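Local coordinates for plasmodium falciparum gamete antigen 27/25 (Plasmodium falciparum, PDB 1N81), which is a gametocyte protein essential for sexual development of the malaria parasite, of unknown molecular function, though it possibly dimerizes, at residues A[14-18]-A[66-70]; A[107-112]-A[142-147]; A[133-139]-A[166-171]. All coordinates share one frame; numbering follows the deposited sequence.

Interaction 1: A[14-18]-A[66-70]; sequences RIRKV and YFLIE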
loop_
_atom_site.group_PDB
_atom_site.type_symbol
_atom_site.label_atom_id
_atom_site.label_comp_id
_atom_site.label_asym_id
_atom_site.label_seq_id
_atom_site.Cartn_x
_atom_site.Cartn_y
_atom_site.Cartn_z
ATOM N N ARG A 14 11.713 6.249 -0.765
ATOM C CA ARG A 14 11.398 4.884 -1.201
ATOM C C ARG A 14 9.938 4.516 -0.858
ATOM O O ARG A 14 9.244 3.892 -1.668
ATOM C CB ARG A 14 12.298 3.849 -0.533
ATOM C CG ARG A 14 12.022 2.493 -1.127
ATOM C CD ARG A 14 12.809 1.362 -0.480
ATOM N NE ARG A 14 12.989 0.393 -1.529
ATOM C CZ ARG A 14 12.590 -0.851 -1.459
ATOM N NH1 ARG A 14 12.000 -1.289 -0.364
ATOM N NH2 ARG A 14 12.728 -1.636 -2.504
ATOM N N ILE A 15 9.499 4.900 0.334
ATOM C CA ILE A 15 8.121 4.656 0.769
ATOM C C ILE A 15 7.187 5.414 -0.179
ATOM O O ILE A 15 6.219 4.865 -0.710
ATOM C CB ILE A 15 7.908 5.176 2.189
ATOM C CG1 ILE A 15 8.606 4.241 3.186
ATOM C CG2 ILE A 15 6.419 5.271 2.502
ATOM C CD1 ILE A 15 7.891 2.910 3.364
ATOM N N ARG A 16 7.519 6.677 -0.420
ATOM C CA ARG A 16 6.712 7.534 -1.292
ATOM C C ARG A 16 6.560 6.945 -2.692
ATOM O O ARG A 16 5.445 6.893 -3.226
ATOM C CB ARG A 16 7.346 8.938 -1.330
ATOM C CG ARG A 16 6.693 9.985 -2.210
ATOM C CD ARG A 16 7.361 11.344 -1.919
ATOM N NE ARG A 16 6.756 12.470 -2.638
ATOM C CZ ARG A 16 6.887 13.746 -2.281
ATOM N NH1 ARG A 16 7.603 14.070 -1.211
ATOM N NH2 ARG A 16 6.301 14.699 -2.995
ATOM N N LYS A 17 7.670 6.499 -3.292
ATOM C CA LYS A 17 7.597 5.918 -4.632
ATOM C C LYS A 17 6.951 4.531 -4.703
ATOM O O LYS A 17 6.096 4.283 -5.566
ATOM C CB LYS A 17 8.984 5.858 -5.288
ATOM C CG LYS A 17 9.547 7.251 -5.621
ATOM C CD LYS A 17 10.994 7.180 -6.053
ATOM C CE LYS A 17 11.587 8.557 -6.283
ATOM N NZ LYS A 17 13.060 8.450 -6.487
ATOM N N VAL A 18 7.347 3.619 -3.823
ATOM C CA VAL A 18 6.761 2.287 -3.896
ATOM C C VAL A 18 5.261 2.410 -3.554
ATOM O O VAL A 18 4.416 1.755 -4.163
ATOM C CB VAL A 18 7.474 1.290 -2.941
ATOM C CG1 VAL A 18 6.915 -0.128 -3.157
ATOM C CG2 VAL A 18 8.958 1.273 -3.242
ATOM N N TYR A 66 10.858 4.503 -11.075
ATOM C CA TYR A 66 11.483 3.855 -9.942
ATOM C C TYR A 66 11.520 2.374 -10.233
ATOM O O TYR A 66 10.492 1.688 -10.145
ATOM C CB TYR A 66 10.683 4.146 -8.670
ATOM C CG TYR A 66 11.430 3.745 -7.415
ATOM C CD1 TYR A 66 12.500 4.517 -6.925
ATOM C CD2 TYR A 66 11.130 2.559 -6.767
ATOM C CE1 TYR A 66 13.252 4.091 -5.807
ATOM C CE2 TYR A 66 11.872 2.122 -5.663
ATOM C CZ TYR A 66 12.933 2.889 -5.186
ATOM O OH TYR A 66 13.644 2.423 -4.095
ATOM N N PHE A 67 12.704 1.876 -10.573
ATOM C CA PHE A 67 12.867 0.470 -10.921
ATOM C C PHE A 67 13.639 -0.356 -9.906
ATOM O O PHE A 67 14.052 -1.475 -10.195
ATOM C CB PHE A 67 13.515 0.362 -12.309
ATOM C CG PHE A 67 12.768 1.125 -13.371
ATOM C CD1 PHE A 67 13.020 2.472 -13.590
ATOM C CD2 PHE A 67 11.751 0.509 -14.096
ATOM C CE1 PHE A 67 12.260 3.201 -14.518
ATOM C CE2 PHE A 67 10.988 1.224 -15.016
ATOM C CZ PHE A 67 11.241 2.573 -15.229
ATOM N N LEU A 68 13.802 0.183 -8.704
ATOM C CA LEU A 68 14.527 -0.502 -7.644
ATOM C C LEU A 68 13.669 -1.421 -6.781
ATOM O O LEU A 68 13.745 -1.391 -5.555
ATOM C CB LEU A 68 15.219 0.540 -6.771
ATOM C CG LEU A 68 16.673 0.947 -7.090
ATOM C CD1 LEU A 68 17.137 0.515 -8.499
ATOM C CD2 LEU A 68 16.793 2.433 -6.892
ATOM N N ILE A 69 12.867 -2.266 -7.407
ATOM C CA ILE A 69 12.028 -3.163 -6.620
ATOM C C ILE A 69 12.400 -4.631 -6.832
ATOM O O ILE A 69 12.199 -5.165 -7.920
ATOM C CB ILE A 69 10.522 -2.920 -6.942
ATOM C CG1 ILE A 69 10.138 -1.472 -6.564
ATOM C CG2 ILE A 69 9.650 -3.896 -6.152
ATOM C CD1 ILE A 69 8.709 -1.074 -6.877
ATOM N N GLU A 70 12.948 -5.277 -5.794
ATOM C CA GLU A 70 13.338 -6.698 -5.877
ATOM C C GLU A 70 12.126 -7.561 -6.244
ATOM O O GLU A 70 10.991 -7.213 -5.926
ATOM C CB GLU A 70 13.900 -7.210 -4.539
ATOM C CG GLU A 70 15.267 -6.650 -4.123
ATOM C CD GLU A 70 15.179 -5.571 -3.031
ATOM O OE1 GLU A 70 14.497 -5.806 -2.004
ATOM O OE2 GLU A 70 15.794 -4.488 -3.189
#

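Interaction 2: A[107-112]-A[142-147]; sequences WVEQRV and LFDTYE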
loop_
_atom_site.group_PDB
_atom_site.type_symbol
_atom_site.label_atom_id
_atom_site.label_comp_id
_atom_site.label_asym_id
_atom_site.label_seq_id
_atom_site.Cartn_x
_atom_site.Cartn_y
_atom_site.Cartn_z
ATOM N N TRP A 107 -6.417 5.788 -0.505
ATOM C CA TRP A 107 -5.770 6.951 0.091
ATOM C C TRP A 107 -5.525 6.716 1.573
ATOM O O TRP A 107 -4.431 6.985 2.084
ATOM C CB TRP A 107 -6.671 8.178 -0.081
ATOM C CG TRP A 107 -6.086 9.478 0.304
ATOM C CD1 TRP A 107 -5.483 10.378 -0.530
ATOM C CD2 TRP A 107 -6.037 10.064 1.633
ATOM N NE1 TRP A 107 -5.065 11.482 0.187
ATOM C CE2 TRP A 107 -5.392 11.318 1.504
ATOM C CE3 TRP A 107 -6.479 9.653 2.892
ATOM C CZ2 TRP A 107 -5.160 12.158 2.613
ATOM C CZ3 TRP A 107 -6.255 10.481 3.990
ATOM C CH2 TRP A 107 -5.603 11.727 3.842
ATOM N N VAL A 108 -6.557 6.229 2.253
ATOM C CA VAL A 108 -6.474 5.975 3.671
ATOM C C VAL A 108 -5.352 4.990 3.995
ATOM O O VAL A 108 -4.520 5.247 4.857
ATOM C CB VAL A 108 -7.810 5.446 4.199
ATOM C CG1 VAL A 108 -7.616 4.831 5.624
ATOM C CG2 VAL A 108 -8.852 6.632 4.223
ATOM N N GLU A 109 -5.320 3.882 3.274
ATOM C CA GLU A 109 -4.307 2.866 3.492
ATOM C C GLU A 109 -2.915 3.449 3.197
ATOM O O GLU A 109 -1.977 3.271 3.996
ATOM C CB GLU A 109 -4.588 1.633 2.613
ATOM C CG GLU A 109 -3.646 0.458 2.898
ATOM C CD GLU A 109 -3.970 -0.794 2.095
ATOM O OE1 GLU A 109 -3.160 -1.738 2.146
ATOM O OE2 GLU A 109 -5.020 -0.854 1.414
ATOM N N GLN A 110 -2.780 4.177 2.092
ATOM C CA GLN A 110 -1.468 4.735 1.763
ATOM C C GLN A 110 -1.002 5.746 2.831
ATOM O O GLN A 110 0.166 5.734 3.272
ATOM C CB GLN A 110 -1.461 5.350 0.359
ATOM C CG GLN A 110 -0.080 5.827 -0.034
ATOM C CD GLN A 110 0.025 6.251 -1.475
ATOM O OE1 GLN A 110 -0.973 6.421 -2.159
ATOM N NE2 GLN A 110 1.247 6.428 -1.942
ATOM N N ARG A 111 -1.923 6.584 3.293
ATOM C CA ARG A 111 -1.591 7.519 4.357
ATOM C C ARG A 111 -1.187 6.827 5.693
ATOM O O ARG A 111 -0.286 7.293 6.393
ATOM C CB ARG A 111 -2.776 8.416 4.652
ATOM C CG ARG A 111 -2.546 9.358 5.781
ATOM C CD ARG A 111 -1.402 10.334 5.489
ATOM N NE ARG A 111 -1.563 11.572 6.254
ATOM C CZ ARG A 111 -1.972 12.736 5.741
ATOM N NH1 ARG A 111 -2.257 12.836 4.453
ATOM N NH2 ARG A 111 -2.089 13.804 6.523
ATOM N N VAL A 112 -1.870 5.756 6.074
ATOM C CA VAL A 112 -1.504 5.106 7.327
ATOM C C VAL A 112 -0.097 4.502 7.172
ATOM O O VAL A 112 0.743 4.656 8.072
ATOM C CB VAL A 112 -2.526 4.050 7.754
ATOM C CG1 VAL A 112 -1.999 3.257 8.950
ATOM C CG2 VAL A 112 -3.809 4.746 8.154
ATOM N N LEU A 142 -4.463 5.392 13.783
ATOM C CA LEU A 142 -4.232 6.182 12.579
ATOM C C LEU A 142 -5.404 5.994 11.591
ATOM O O LEU A 142 -5.823 6.960 10.922
ATOM C CB LEU A 142 -2.898 5.817 11.926
ATOM C CG LEU A 142 -1.640 6.258 12.688
ATOM C CD1 LEU A 142 -0.416 5.614 12.043
ATOM C CD2 LEU A 142 -1.495 7.794 12.668
ATOM N N PHE A 143 -5.953 4.775 11.532
ATOM C CA PHE A 143 -7.084 4.468 10.657
ATOM C C PHE A 143 -8.337 5.259 11.042
ATOM O O PHE A 143 -9.065 5.747 10.169
ATOM C CB PHE A 143 -7.445 2.968 10.685
ATOM C CG PHE A 143 -7.343 2.300 9.344
ATOM C CD1 PHE A 143 -6.125 1.757 8.914
ATOM C CD2 PHE A 143 -8.446 2.234 8.497
ATOM C CE1 PHE A 143 -6.027 1.172 7.658
ATOM C CE2 PHE A 143 -8.353 1.637 7.233
ATOM C CZ PHE A 143 -7.145 1.111 6.821
ATOM N N ASP A 144 -8.627 5.347 12.335
ATOM C CA ASP A 144 -9.791 6.116 12.775
ATOM C C ASP A 144 -9.707 7.551 12.287
ATOM O O ASP A 144 -10.689 8.135 11.819
ATOM C CB ASP A 144 -9.894 6.118 14.291
ATOM C CG ASP A 144 -10.226 4.754 14.826
ATOM O OD1 ASP A 144 -10.682 3.923 14.014
ATOM O OD2 ASP A 144 -10.039 4.511 16.036
ATOM N N THR A 145 -8.517 8.121 12.386
ATOM C CA THR A 145 -8.326 9.500 11.967
ATOM C C THR A 145 -8.499 9.729 10.471
ATOM O O THR A 145 -9.196 10.659 10.045
ATOM C CB THR A 145 -6.938 10.016 12.396
ATOM O OG1 THR A 145 -6.797 9.831 13.804
ATOM C CG2 THR A 145 -6.820 11.501 12.109
ATOM N N TYR A 146 -7.892 8.878 9.657
ATOM C CA TYR A 146 -7.997 9.083 8.223
ATOM C C TYR A 146 -9.309 8.656 7.579
ATOM O O TYR A 146 -9.690 9.236 6.568
ATOM C CB TYR A 146 -6.787 8.493 7.528
ATOM C CG TYR A 146 -5.539 9.231 7.907
ATOM C CD1 TYR A 146 -4.547 8.610 8.658
ATOM C CD2 TYR A 146 -5.351 10.566 7.528
ATOM C CE1 TYR A 146 -3.396 9.291 9.024
ATOM C CE2 TYR A 146 -4.201 11.265 7.893
ATOM C CZ TYR A 146 -3.220 10.618 8.644
ATOM O OH TYR A 146 -2.057 11.288 8.996
ATOM N N GLU A 147 -9.988 7.672 8.157
ATOM C CA GLU A 147 -11.301 7.250 7.682
ATOM C C GLU A 147 -12.203 8.484 7.865
ATOM O O GLU A 147 -12.947 8.862 6.970
ATOM C CB GLU A 147 -11.900 6.163 8.574
ATOM C CG GLU A 147 -11.573 4.743 8.210
ATOM C CD GLU A 147 -12.314 3.757 9.096
ATOM O OE1 GLU A 147 -12.326 3.963 10.330
ATOM O OE2 GLU A 147 -12.876 2.767 8.566
#

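Interaction 3: A[133-139]-A[166-171]; sequences MNDKKLI and ISQFLI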
loop_
_atom_site.group_PDB
_atom_site.type_symbol
_atom_site.label_atom_id
_atom_site.label_comp_id
_atom_site.label_asym_id
_atom_site.label_seq_id
_atom_site.Cartn_x
_atom_site.Cartn_y
_atom_site.Cartn_z
ATOM N N MET A 133 6.118 -1.528 13.159
ATOM C CA MET A 133 5.546 -2.010 11.900
ATOM C C MET A 133 4.340 -2.923 12.134
ATOM O O MET A 133 3.386 -2.952 11.336
ATOM C CB MET A 133 6.588 -2.782 11.099
ATOM C CG MET A 133 7.715 -1.933 10.579
ATOM S SD MET A 133 8.853 -2.914 9.583
ATOM C CE MET A 133 9.917 -1.654 8.951
ATOM N N ASN A 134 4.380 -3.642 13.251
ATOM C CA ASN A 134 3.326 -4.584 13.605
ATOM C C ASN A 134 2.351 -4.025 14.635
ATOM O O ASN A 134 1.439 -4.728 15.046
ATOM C CB ASN A 134 3.952 -5.899 14.168
ATOM C CG ASN A 134 4.738 -6.692 13.109
ATOM O OD1 ASN A 134 4.194 -7.057 12.089
ATOM N ND2 ASN A 134 6.019 -6.965 13.371
ATOM N N ASP A 135 2.521 -2.767 15.055
ATOM C CA ASP A 135 1.642 -2.228 16.088
ATOM C C ASP A 135 0.195 -2.011 15.621
ATOM O O ASP A 135 -0.167 -0.927 15.151
ATOM C CB ASP A 135 2.221 -0.909 16.643
ATOM C CG ASP A 135 1.596 -0.511 17.989
ATOM O OD1 ASP A 135 0.427 -0.866 18.233
ATOM O OD2 ASP A 135 2.277 0.158 18.791
ATOM N N LYS A 136 -0.644 -3.027 15.803
ATOM C CA LYS A 136 -2.033 -2.948 15.382
ATOM C C LYS A 136 -2.798 -1.834 16.091
ATOM O O LYS A 136 -3.780 -1.297 15.549
ATOM C CB LYS A 136 -2.756 -4.280 15.625
ATOM C CG LYS A 136 -2.086 -5.532 15.078
ATOM C CD LYS A 136 -2.722 -6.777 15.737
ATOM C CE LYS A 136 -1.924 -8.069 15.542
ATOM N NZ LYS A 136 -2.186 -8.729 14.227
ATOM N N LYS A 137 -2.360 -1.494 17.301
ATOM C CA LYS A 137 -3.020 -0.446 18.063
ATOM C C LYS A 137 -2.789 0.907 17.396
ATOM O O LYS A 137 -3.719 1.699 17.229
ATOM C CB LYS A 137 -2.485 -0.410 19.488
ATOM C CG LYS A 137 -3.185 0.585 20.373
ATOM C CD LYS A 137 -3.077 0.179 21.847
ATOM C CE LYS A 137 -4.111 0.899 22.704
ATOM N NZ LYS A 137 -3.889 2.369 22.750
ATOM N N LEU A 138 -1.541 1.164 17.038
ATOM C CA LEU A 138 -1.178 2.413 16.373
ATOM C C LEU A 138 -1.905 2.451 15.025
ATOM O O LEU A 138 -2.473 3.462 14.647
ATOM C CB LEU A 138 0.338 2.477 16.158
ATOM C CG LEU A 138 0.877 3.627 15.302
ATOM C CD1 LEU A 138 0.638 4.967 16.001
ATOM C CD2 LEU A 138 2.359 3.428 15.062
ATOM N N ILE A 139 -1.924 1.332 14.314
ATOM C CA ILE A 139 -2.603 1.314 13.028
ATOM C C ILE A 139 -4.099 1.631 13.163
ATOM O O ILE A 139 -4.646 2.429 12.385
ATOM C CB ILE A 139 -2.385 -0.028 12.306
ATOM C CG1 ILE A 139 -0.898 -0.147 11.908
ATOM C CG2 ILE A 139 -3.269 -0.110 11.048
ATOM C CD1 ILE A 139 -0.498 -1.558 11.479
ATOM N N ILE A 166 -0.639 -3.462 5.578
ATOM C CA ILE A 166 0.168 -2.349 6.020
ATOM C C ILE A 166 1.456 -2.864 6.693
ATOM O O ILE A 166 2.578 -2.433 6.355
ATOM C CB ILE A 166 -0.677 -1.516 6.975
ATOM C CG1 ILE A 166 -1.680 -0.707 6.146
ATOM C CG2 ILE A 166 0.202 -0.635 7.887
ATOM C CD1 ILE A 166 -2.661 0.076 7.021
ATOM N N SER A 167 1.289 -3.788 7.628
ATOM C CA SER A 167 2.444 -4.352 8.326
ATOM C C SER A 167 3.317 -5.062 7.289
ATOM O O SER A 167 4.542 -4.888 7.279
ATOM C CB SER A 167 1.998 -5.321 9.430
ATOM O OG SER A 167 1.426 -4.607 10.508
ATOM N N GLN A 168 2.686 -5.805 6.380
ATOM C CA GLN A 168 3.442 -6.504 5.344
ATOM C C GLN A 168 4.196 -5.549 4.460
ATOM O O GLN A 168 5.369 -5.769 4.152
ATOM C CB GLN A 168 2.548 -7.354 4.441
ATOM C CG GLN A 168 3.396 -8.137 3.452
ATOM C CD GLN A 168 2.588 -8.921 2.482
ATOM O OE1 GLN A 168 2.020 -8.374 1.541
ATOM N NE2 GLN A 168 2.504 -10.226 2.711
ATOM N N PHE A 169 3.511 -4.496 4.022
ATOM C CA PHE A 169 4.127 -3.498 3.160
ATOM C C PHE A 169 5.371 -2.873 3.834
ATOM O O PHE A 169 6.416 -2.721 3.217
ATOM C CB PHE A 169 3.113 -2.386 2.829
ATOM C CG PHE A 169 3.674 -1.290 1.951
ATOM C CD1 PHE A 169 3.369 -1.247 0.587
ATOM C CD2 PHE A 169 4.503 -0.306 2.491
ATOM C CE1 PHE A 169 3.879 -0.232 -0.251
ATOM C CE2 PHE A 169 5.025 0.713 1.679
ATOM C CZ PHE A 169 4.707 0.747 0.291
ATOM N N LEU A 170 5.250 -2.487 5.094
ATOM C CA LEU A 170 6.375 -1.867 5.779
ATOM C C LEU A 170 7.594 -2.818 5.845
ATOM O O LEU A 170 8.712 -2.446 5.482
ATOM C CB LEU A 170 5.932 -1.431 7.178
ATOM C CG LEU A 170 4.955 -0.246 7.109
ATOM C CD1 LEU A 170 4.286 -0.071 8.430
ATOM C CD2 LEU A 170 5.666 1.029 6.708
ATOM N N ILE A 171 7.375 -4.051 6.280
ATOM C CA ILE A 171 8.478 -5.006 6.369
ATOM C C ILE A 171 9.168 -5.178 5.016
ATOM O O ILE A 171 10.375 -5.155 4.934
ATOM C CB ILE A 171 7.980 -6.369 6.914
ATOM C CG1 ILE A 171 7.586 -6.207 8.380
ATOM C CG2 ILE A 171 9.100 -7.419 6.805
ATOM C CD1 ILE A 171 6.710 -7.324 8.916
#

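Interaction 1: A[14-18]-A[66-70]
Arg14 and Tyr66 reach each other with CG anti to the backbone N in both: in Arg14 (chi1 -174°) the chain then runs extended as far as NE, and in Tyr66 (chi1 -168°) the ring is carried from the loop over to helix 13-35. The two side chains cross at about a right angle, with the guanidinium beside the phenol hydroxyl. Arg14 NE makes a weak hydrogen bond of 3.3 Å to Tyr66 OH. The firmer grip is on the backbone of the loop, where Arg14 NH2 donates to Leu68 O at 3.2 Å; this oxygen lies in the guanidinium plane, and the donor in turn lies in the carbonyl plane. Arg14 NH1 bonds to Val173 O near the end of helix 156-173, so one guanidinium joins two separate carbonyls. Glu70 OE2, 4.2 Å from Arg14 NH2 and well out of the guanidinium plane, probably adds a little electrostatic attraction without receiving an N-H.

Further along the helix, Lys17 lays its CB over one face of the Tyr66 ring, a CH-pi contact at 4.2 Å from the centroid, while Leu68 N sits above the opposite face near the rim. Val18 adds apolar contacts: its CG2 touches Tyr66 CE2 at 3.9 Å, and its CG1 comes within 4.2 Å of Ile69 CD1. Ile77 of helix 71-89 packs against both Val18 and Ile69 and continues this apolar patch. Near the protein surface, the loop between helices 50-63 and 71-89, with an inverse gamma turn at Leu68 and Glu70 as the N-cap of helix 71-89, is thus held on the first turns of helix 13-35 by an arginine-to-carbonyl bond and a tyrosine ring.

Interaction 2: A[107-112]-A[142-147]
Tyr146 points its ring from helix 136-150 into a hole formed by Trp107, Val108, Arg111 and Val112 of helix 96-122, a knob-into-hole fit between short segments whose axes approach to 9.5 Å and whose N-to-C directions make 138°. In Arg111, CG stands anti to the backbone N and so comes over one Tyr146 face; a bend at chi2 then turns CD and the guanidinium toward the phenol oxygen, the two planes 59° apart. Arg111 NE makes a weak hydrogen bond to Tyr146 OH at 2.8 Å. The rim of the Trp107 six-membered ring, at CZ3, lies 3.7 Å from Tyr146 CD2, which is near the indole plane; the ring planes stand at 67°, an oblique pairing.

Val108 CG1 sits over one face of the Phe143 ring, 4.0 Å from its centroid, while its other methyl, CG2, rests near Tyr146 O. Val112 CG2 is shared by Phe143 CD1, at 3.9 Å, and Tyr146 CD1, at 4.0 Å.

The hydroxyl of the largely buried Tyr146 is held mainly by Glu115 OE1 and weakly by Arg111 NE. Arg111 and Glu115 also form a long, weak ion pair that may partly balance the charges beside this mostly apolar interface.

Interaction 3: A[133-139]-A[166-171]
Met133 and Ser167 bring the backbones closest, with their CA atoms 5.3 Å apart, where the chain leaves helix 126-133 and turns into helix 136-150 alongside helix 156-173. Asp135 occupies the N-cap position of the new helix: its OD1 accepts from Leu138 N at 3.1 Å and, weakly, from Lys137 N.

The polar link across the contact runs from Ser167 OG to Met133 O, 2.7 Å long, with the donor tilted 16° from the carbonyl plane. Ser167 places OG anti to its own carbonyl carbon (chi1 -72°), which turns the hydroxyl toward the last carbonyl of helix 126-133; Ser167 CA adds a CA-H...O contact to the same oxygen. On one side of this bond the extended Met133 chain crosses the Leu170 and Ile171 side chains obliquely: its CG meets Leu170 CB at 3.9 Å, SD lies 3.7 Å from Ile171 CG1, and CE reaches the backbone around Leu170 O. Ile139 supplies the other side, sliding past Ile166 in the opposite direction with its CD1 3.8 Å from Ile166 CG2.

Val120 against Met133 and Val116 against Leu170 bring helix 96-122 into the same packing. The whole is an N-capped turn between helices 126-133 and 136-150, fastened by a serine and flanking aliphatic side chains to helix 156-173 in an all-helical fold.

From the N terminus, interaction 1 comes first, closing a loop that holds the rest of helix 13-35 and helices 42-47 and 50-63 as residues 66-70 return to the start of helix 13-35. It is complete before the other two begin. Interactions 2 and 3 cross: residues 133-139 lie between the two segments of interaction 2, and 142-147 between those of interaction 3. Both use helix 136-150, packing it on helix 96-122 and, together with the end of helix 126-133, on helix 156-173. They meet where Ile166 packs on Phe143, Val112 and Glu109. Helix 156-173 also reaches back to interaction 1, through Phe169 against Ile15 and Val18, so it connects helix 13-35 with helices 96-122 and 136-150.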